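Local coordinates for protein deferrochelatase (Vibrio cholerae, PDB 5DE0) that binds heme b and probably works as a peroxidase of the dye-decolorizing (DyP-type) family, at residues B[171-183]-B[244-256]. Sequence-based numbering, arbitrary orientation.
With HEM (protoporphyrin IX containing Fe), chain F.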
loop_
_atom_site.group_PDB
_atom_site.type_symbol
_atom_site.label_atom_id
_atom_site.label_comp_id
_atom_site.label_asym_id
_atom_site.label_seq_id
_atom_site.Cartn_x
_atom_site.Cartn_y
_atom_site.Cartn_z
ATOM N N GLY B 171 -5.680 -27.526 -11.965
ATOM C CA GLY B 171 -5.721 -26.156 -12.438
ATOM C C GLY B 171 -7.029 -25.489 -12.060
ATOM O O GLY B 171 -7.960 -26.150 -11.595
ATOM N N SER B 172 -7.109 -24.178 -12.266
ATOM C CA SER B 172 -8.289 -23.425 -11.861
ATOM C C SER B 172 -8.521 -22.206 -12.747
ATOM O O SER B 172 -7.573 -21.526 -13.140
ATOM C CB SER B 172 -8.156 -22.995 -10.396
ATOM O OG SER B 172 -9.294 -22.271 -9.968
ATOM N N TYR B 173 -9.786 -21.934 -13.058
ATOM C CA TYR B 173 -10.140 -20.745 -13.829
ATOM C C TYR B 173 -10.180 -19.522 -12.923
ATOM O O TYR B 173 -10.649 -19.597 -11.789
ATOM C CB TYR B 173 -11.483 -20.933 -14.536
ATOM C CG TYR B 173 -11.441 -21.944 -15.658
ATOM C CD1 TYR B 173 -11.084 -21.568 -16.947
ATOM C CD2 TYR B 173 -11.755 -23.278 -15.428
ATOM C CE1 TYR B 173 -11.044 -22.491 -17.977
ATOM C CE2 TYR B 173 -11.715 -24.209 -16.452
ATOM C CZ TYR B 173 -11.361 -23.809 -17.723
ATOM O OH TYR B 173 -11.320 -24.732 -18.742
ATOM N N VAL B 174 -9.675 -18.399 -13.424
ATOM C CA VAL B 174 -9.550 -17.196 -12.611
ATOM C C VAL B 174 -10.228 -15.993 -13.258
ATOM O O VAL B 174 -10.213 -15.839 -14.477
ATOM C CB VAL B 174 -8.068 -16.839 -12.352
ATOM C CG1 VAL B 174 -7.940 -15.978 -11.102
ATOM C CG2 VAL B 174 -7.222 -18.094 -12.217
ATOM N N MET B 175 -10.829 -15.147 -12.430
ATOM C CA MET B 175 -11.333 -13.857 -12.880
ATOM C C MET B 175 -10.875 -12.784 -11.902
ATOM O O MET B 175 -10.757 -13.042 -10.705
ATOM C CB MET B 175 -12.865 -13.861 -12.995
ATOM C CG MET B 175 -13.598 -13.992 -11.663
ATOM S SD MET B 175 -15.353 -13.595 -11.766
ATOM C CE MET B 175 -15.291 -11.840 -12.148
ATOM N N VAL B 176 -10.594 -11.590 -12.412
ATOM C CA VAL B 176 -10.247 -10.471 -11.548
ATOM C C VAL B 176 -10.896 -9.181 -12.049
ATOM O O VAL B 176 -10.995 -8.940 -13.252
ATOM C CB VAL B 176 -8.696 -10.291 -11.421
ATOM C CG1 VAL B 176 -7.954 -11.277 -12.300
ATOM C CG2 VAL B 176 -8.262 -8.858 -11.720
ATOM N N GLN B 177 -11.371 -8.375 -11.106
ATOM C CA GLN B 177 -11.931 -7.061 -11.395
ATOM C C GLN B 177 -11.565 -6.093 -10.281
ATOM O O GLN B 177 -11.949 -6.300 -9.129
ATOM C CB GLN B 177 -13.452 -7.123 -11.535
ATOM C CG GLN B 177 -13.976 -7.616 -12.870
ATOM C CD GLN B 177 -15.493 -7.710 -12.879
ATOM O OE1 GLN B 177 -16.084 -8.416 -12.063
ATOM N NE2 GLN B 177 -16.132 -6.982 -13.791
ATOM N N ARG B 178 -10.822 -5.043 -10.611
ATOM C CA ARG B 178 -10.518 -4.018 -9.623
ATOM C C ARG B 178 -11.665 -3.024 -9.539
ATOM O O ARG B 178 -11.969 -2.328 -10.508
ATOM C CB ARG B 178 -9.214 -3.289 -9.954
ATOM C CG ARG B 178 -8.818 -2.288 -8.884
ATOM C CD ARG B 178 -7.330 -1.980 -8.897
ATOM N NE ARG B 178 -6.938 -1.129 -10.015
ATOM C CZ ARG B 178 -7.105 0.189 -10.040
ATOM N NH1 ARG B 178 -7.670 0.808 -9.013
ATOM N NH2 ARG B 178 -6.715 0.888 -11.098
ATOM N N PHE B 179 -12.303 -2.963 -8.376
ATOM C CA PHE B 179 -13.426 -2.059 -8.179
ATOM C C PHE B 179 -13.020 -0.781 -7.456
ATOM O O PHE B 179 -12.217 -0.809 -6.522
ATOM C CB PHE B 179 -14.544 -2.763 -7.408
ATOM C CG PHE B 179 -15.380 -3.668 -8.257
ATOM C CD1 PHE B 179 -15.058 -5.006 -8.394
ATOM C CD2 PHE B 179 -16.489 -3.177 -8.926
ATOM C CE1 PHE B 179 -15.827 -5.837 -9.180
ATOM C CE2 PHE B 179 -17.261 -4.002 -9.713
ATOM C CZ PHE B 179 -16.931 -5.333 -9.841
ATOM N N VAL B 180 -13.576 0.340 -7.904
ATOM C CA VAL B 180 -13.368 1.622 -7.244
ATOM C C VAL B 180 -14.670 2.063 -6.584
ATOM O O VAL B 180 -15.705 2.170 -7.245
ATOM C CB VAL B 180 -12.891 2.702 -8.228
ATOM C CG1 VAL B 180 -12.647 4.016 -7.499
ATOM C CG2 VAL B 180 -11.631 2.245 -8.945
ATOM N N HIS B 181 -14.614 2.314 -5.280
ATOM C CA HIS B 181 -15.812 2.595 -4.498
ATOM C C HIS B 181 -16.158 4.081 -4.430
ATOM O O HIS B 181 -15.279 4.940 -4.423
ATOM C CB HIS B 181 -15.655 2.048 -3.076
ATOM C CG HIS B 181 -15.731 0.556 -2.990
ATOM N ND1 HIS B 181 -15.876 -0.247 -4.100
ATOM C CD2 HIS B 181 -15.686 -0.279 -1.924
ATOM C CE1 HIS B 181 -15.915 -1.512 -3.723
ATOM N NE2 HIS B 181 -15.802 -1.559 -2.408
ATOM N N ASN B 182 -17.456 4.365 -4.385
ATOM C CA ASN B 182 -17.954 5.704 -4.102
ATOM C C ASN B 182 -18.507 5.729 -2.682
ATOM O O ASN B 182 -19.716 5.629 -2.474
ATOM C CB ASN B 182 -19.031 6.114 -5.110
ATOM C CG ASN B 182 -19.404 7.586 -5.014
ATOM O OD1 ASN B 182 -19.183 8.235 -3.991
ATOM N ND2 ASN B 182 -19.978 8.119 -6.087
ATOM N N LEU B 183 -17.613 5.853 -1.708
ATOM C CA LEU B 183 -17.992 5.791 -0.298
ATOM C C LEU B 183 -18.974 6.879 0.170
ATOM O O LEU B 183 -19.878 6.576 0.950
ATOM C CB LEU B 183 -16.736 5.825 0.578
ATOM C CG LEU B 183 -15.829 4.598 0.470
ATOM C CD1 LEU B 183 -14.715 4.661 1.498
ATOM C CD2 LEU B 183 -16.633 3.317 0.626
ATOM N N ASP B 244 -7.711 5.892 -5.683
ATOM C CA ASP B 244 -8.600 4.750 -5.851
ATOM C C ASP B 244 -8.627 3.900 -4.588
ATOM O O ASP B 244 -7.585 3.586 -4.018
ATOM C CB ASP B 244 -8.172 3.888 -7.042
ATOM C CG ASP B 244 -8.519 4.516 -8.376
ATOM O OD1 ASP B 244 -9.197 5.565 -8.385
ATOM O OD2 ASP B 244 -8.124 3.951 -9.418
ATOM N N HIS B 245 -9.825 3.540 -4.148
ATOM C CA HIS B 245 -9.976 2.592 -3.055
ATOM C C HIS B 245 -11.250 1.784 -3.247
ATOM O O HIS B 245 -12.251 2.290 -3.754
ATOM C CB HIS B 245 -9.984 3.305 -1.699
ATOM C CG HIS B 245 -10.989 4.411 -1.597
ATOM N ND1 HIS B 245 -10.665 5.734 -1.809
ATOM C CD2 HIS B 245 -12.309 4.391 -1.298
ATOM C CE1 HIS B 245 -11.743 6.481 -1.650
ATOM N NE2 HIS B 245 -12.754 5.691 -1.338
ATOM N N GLY B 246 -11.198 0.518 -2.851
ATOM C CA GLY B 246 -12.334 -0.366 -2.998
ATOM C C GLY B 246 -11.934 -1.816 -2.825
ATOM O O GLY B 246 -11.233 -2.169 -1.875
ATOM N N LEU B 247 -12.367 -2.656 -3.756
ATOM C CA LEU B 247 -12.118 -4.085 -3.658
ATOM C C LEU B 247 -11.445 -4.637 -4.906
ATOM O O LEU B 247 -11.916 -4.428 -6.025
ATOM C CB LEU B 247 -13.428 -4.835 -3.407
ATOM C CG LEU B 247 -13.320 -6.353 -3.251
ATOM C CD1 LEU B 247 -12.624 -6.713 -1.948
ATOM C CD2 LEU B 247 -14.696 -7.001 -3.329
ATOM N N LEU B 248 -10.332 -5.334 -4.711
ATOM C CA LEU B 248 -9.741 -6.102 -5.790
ATOM C C LEU B 248 -10.417 -7.456 -5.790
ATOM O O LEU B 248 -10.028 -8.350 -5.040
ATOM C CB LEU B 248 -8.226 -6.246 -5.622
ATOM C CG LEU B 248 -7.411 -6.706 -6.839
ATOM C CD1 LEU B 248 -7.624 -8.176 -7.198
ATOM C CD2 LEU B 248 -7.709 -5.828 -8.039
ATOM N N PHE B 249 -11.433 -7.609 -6.628
ATOM C CA PHE B 249 -12.143 -8.872 -6.685
ATOM C C PHE B 249 -11.358 -9.891 -7.503
ATOM O O PHE B 249 -10.900 -9.601 -8.607
ATOM C CB PHE B 249 -13.545 -8.694 -7.271
ATOM C CG PHE B 249 -14.335 -9.966 -7.313
ATOM C CD1 PHE B 249 -15.090 -10.360 -6.222
ATOM C CD2 PHE B 249 -14.306 -10.781 -8.436
ATOM C CE1 PHE B 249 -15.809 -11.535 -6.249
ATOM C CE2 PHE B 249 -15.023 -11.961 -8.468
ATOM C CZ PHE B 249 -15.775 -12.337 -7.373
ATOM N N ILE B 250 -11.206 -11.085 -6.943
ATOM C CA ILE B 250 -10.586 -12.198 -7.645
ATOM C C ILE B 250 -11.225 -13.496 -7.169
ATOM O O ILE B 250 -11.517 -13.655 -5.983
ATOM C CB ILE B 250 -9.053 -12.234 -7.430
ATOM C CG1 ILE B 250 -8.428 -13.440 -8.137
ATOM C CG2 ILE B 250 -8.714 -12.245 -5.949
ATOM C CD1 ILE B 250 -6.915 -13.512 -8.013
ATOM N N ALA B 251 -11.466 -14.413 -8.098
ATOM C CA ALA B 251 -12.118 -15.671 -7.762
ATOM C C ALA B 251 -11.554 -16.830 -8.573
ATOM O O ALA B 251 -11.134 -16.657 -9.718
ATOM C CB ALA B 251 -13.623 -15.562 -7.976
ATOM N N TYR B 252 -11.547 -18.011 -7.966
ATOM C CA TYR B 252 -11.123 -19.228 -8.644
ATOM C C TYR B 252 -12.303 -20.186 -8.742
ATOM O O TYR B 252 -13.140 -20.238 -7.840
ATOM C CB TYR B 252 -9.958 -19.889 -7.902
ATOM C CG TYR B 252 -8.666 -19.100 -7.930
ATOM C CD1 TYR B 252 -8.464 -18.025 -7.074
ATOM C CD2 TYR B 252 -7.643 -19.440 -8.806
ATOM C CE1 TYR B 252 -7.283 -17.305 -7.097
ATOM C CE2 TYR B 252 -6.459 -18.727 -8.833
ATOM C CZ TYR B 252 -6.284 -17.661 -7.977
ATOM O OH TYR B 252 -5.105 -16.953 -8.007
ATOM N N CYS B 253 -12.382 -20.935 -9.837
ATOM C CA CYS B 253 -13.462 -21.901 -10.010
ATOM C C CYS B 253 -13.088 -23.009 -10.989
ATOM O O CYS B 253 -12.312 -22.794 -11.920
ATOM C CB CYS B 253 -14.735 -21.201 -10.484
ATOM S SG CYS B 253 -16.186 -22.268 -10.498
ATOM N N HIS B 254 -13.654 -24.194 -10.773
ATOM C CA HIS B 254 -13.367 -25.354 -11.611
ATOM C C HIS B 254 -13.937 -25.180 -13.015
ATOM O O HIS B 254 -13.545 -25.880 -13.947
ATOM C CB HIS B 254 -13.927 -26.628 -10.973
ATOM C CG HIS B 254 -15.422 -26.708 -10.992
ATOM N ND1 HIS B 254 -16.210 -26.172 -9.996
ATOM C CD2 HIS B 254 -16.276 -27.263 -11.885
ATOM C CE1 HIS B 254 -17.481 -26.392 -10.275
ATOM N NE2 HIS B 254 -17.550 -27.053 -11.417
ATOM N N THR B 255 -14.870 -24.244 -13.153
ATOM C CA THR B 255 -15.460 -23.931 -14.447
ATOM C C THR B 255 -15.670 -22.428 -14.583
ATOM O O THR B 255 -16.112 -21.763 -13.648
ATOM C CB THR B 255 -16.802 -24.668 -14.658
ATOM O OG1 THR B 255 -17.431 -24.187 -15.852
ATOM C CG2 THR B 255 -17.737 -24.447 -13.477
ATOM N N LEU B 256 -15.341 -21.896 -15.755
ATOM C CA LEU B 256 -15.474 -20.468 -16.014
ATOM C C LEU B 256 -16.942 -20.079 -16.159
ATOM O O LEU B 256 -17.297 -18.901 -16.104
ATOM C CB LEU B 256 -14.685 -20.086 -17.271
ATOM C CG LEU B 256 -14.539 -18.605 -17.628
ATOM C CD1 LEU B 256 -13.105 -18.307 -18.041
ATOM C CD2 LEU B 256 -15.507 -18.217 -18.738
HETATM C CHA HEM F . -21.131 -12.556 -1.558
HETATM C CHB HEM F . -19.571 -13.217 -6.103
HETATM C CHC HEM F . -18.342 -8.520 -6.408
HETATM C CHD HEM F . -19.090 -8.102 -1.634
HETATM C C1A HEM F . -20.820 -13.147 -2.763
HETATM C C2A HEM F . -21.037 -14.535 -3.118
HETATM C C3A HEM F . -20.603 -14.716 -4.371
HETATM C C4A HEM F . -20.099 -13.448 -4.854
HETATM C CMA HEM F . -20.628 -16.033 -5.177
HETATM C CAA HEM F . -21.662 -15.610 -2.203
HETATM C CBA HEM F . -23.106 -15.847 -2.642
HETATM C CGA HEM F . -23.794 -16.766 -1.671
HETATM O O1A HEM F . -24.210 -16.286 -0.585
HETATM O O2A HEM F . -23.929 -17.975 -1.988
HETATM C C1B HEM F . -19.187 -11.993 -6.602
HETATM C C2B HEM F . -18.892 -11.710 -7.989
HETATM C C3B HEM F . -18.548 -10.427 -8.092
HETATM C C4B HEM F . -18.617 -9.829 -6.763
HETATM C CMB HEM F . -18.951 -12.721 -9.156
HETATM C CAB HEM F . -18.163 -9.768 -9.435
HETATM C CBB HEM F . -17.768 -8.499 -9.521
HETATM C C1C HEM F . -18.402 -7.994 -5.133
HETATM C C2C HEM F . -18.033 -6.647 -4.736
HETATM C C3C HEM F . -18.241 -6.539 -3.410
HETATM C C4C HEM F . -18.752 -7.811 -2.938
HETATM C CMC HEM F . -17.495 -5.576 -5.714
HETATM C CAC HEM F . -18.029 -5.339 -2.453
HETATM C CBC HEM F . -17.676 -4.109 -2.837
HETATM C C1D HEM F . -19.810 -9.192 -1.191
HETATM C C2D HEM F . -20.497 -9.279 0.078
HETATM C C3D HEM F . -21.134 -10.674 0.104
HETATM C C4D HEM F . -20.769 -11.289 -1.153
HETATM C CMD HEM F . -20.576 -8.200 1.179
HETATM C CAD HEM F . -21.991 -11.282 1.233
HETATM C CBD HEM F . -21.106 -11.966 2.269
HETATM C CGD HEM F . -20.400 -13.142 1.647
HETATM O O1D HEM F . -19.211 -12.992 1.264
HETATM O O2D HEM F . -21.020 -14.231 1.536
HETATM N NA HEM F . -20.246 -12.514 -3.847
HETATM N NB HEM F . -19.010 -10.824 -5.883
HETATM N NC HEM F . -18.838 -8.672 -4.010
HETATM N ND HEM F . -19.995 -10.388 -1.878
HETATM FE FE HEM F . -19.605 -10.567 -3.908
HETATM O O HOH W 1 -15.110 6.647 -2.154
#
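Tyr-173, Met-175 and Gln-177 each exchange a pair of backbone hydrogen bonds with Cys-253, Ala-251 and Phe-249 respectively, running strands 172-181 and 247-253 antiparallel at 171°. Toward the corner at Gly-246 the ladder changes: Phe-179 N still reaches Leu-247 O at 2.8 Å, the return bond is weak, and His-181 N then donates to His-245 O. These are the two central strands of the four-stranded antiparallel sheet in the C-terminal ferredoxin-like half of the DyP fold, and one face of that sheet lines the heme pocket. On it the Phe-249 ring lies over a heme pyrrole, its CZ 3.2 Å from HEM C2B, while Met-175 SD sits at the ring's edge in a Met-aromatic contact. The His-181 imidazole lies over Gly-246 CA; Thr-281 and Asp-141 hold its two nitrogens. On the other face Val-174 CG1 packs over the Tyr-252 ring, directed there by its position anti to the backbone N (chi1 -157°). A salt bridge lies further along: Arg-178 NH1 reaches Asp-244 OD2 at 3.2 Å from the anti side, somewhat out of the carboxylate plane and nearly straight, while NE turns to Asp-129. One water joins His-181 O, Leu-183 N and His-245 NE2, with His-245 ND1 bonded to Ser-240 O.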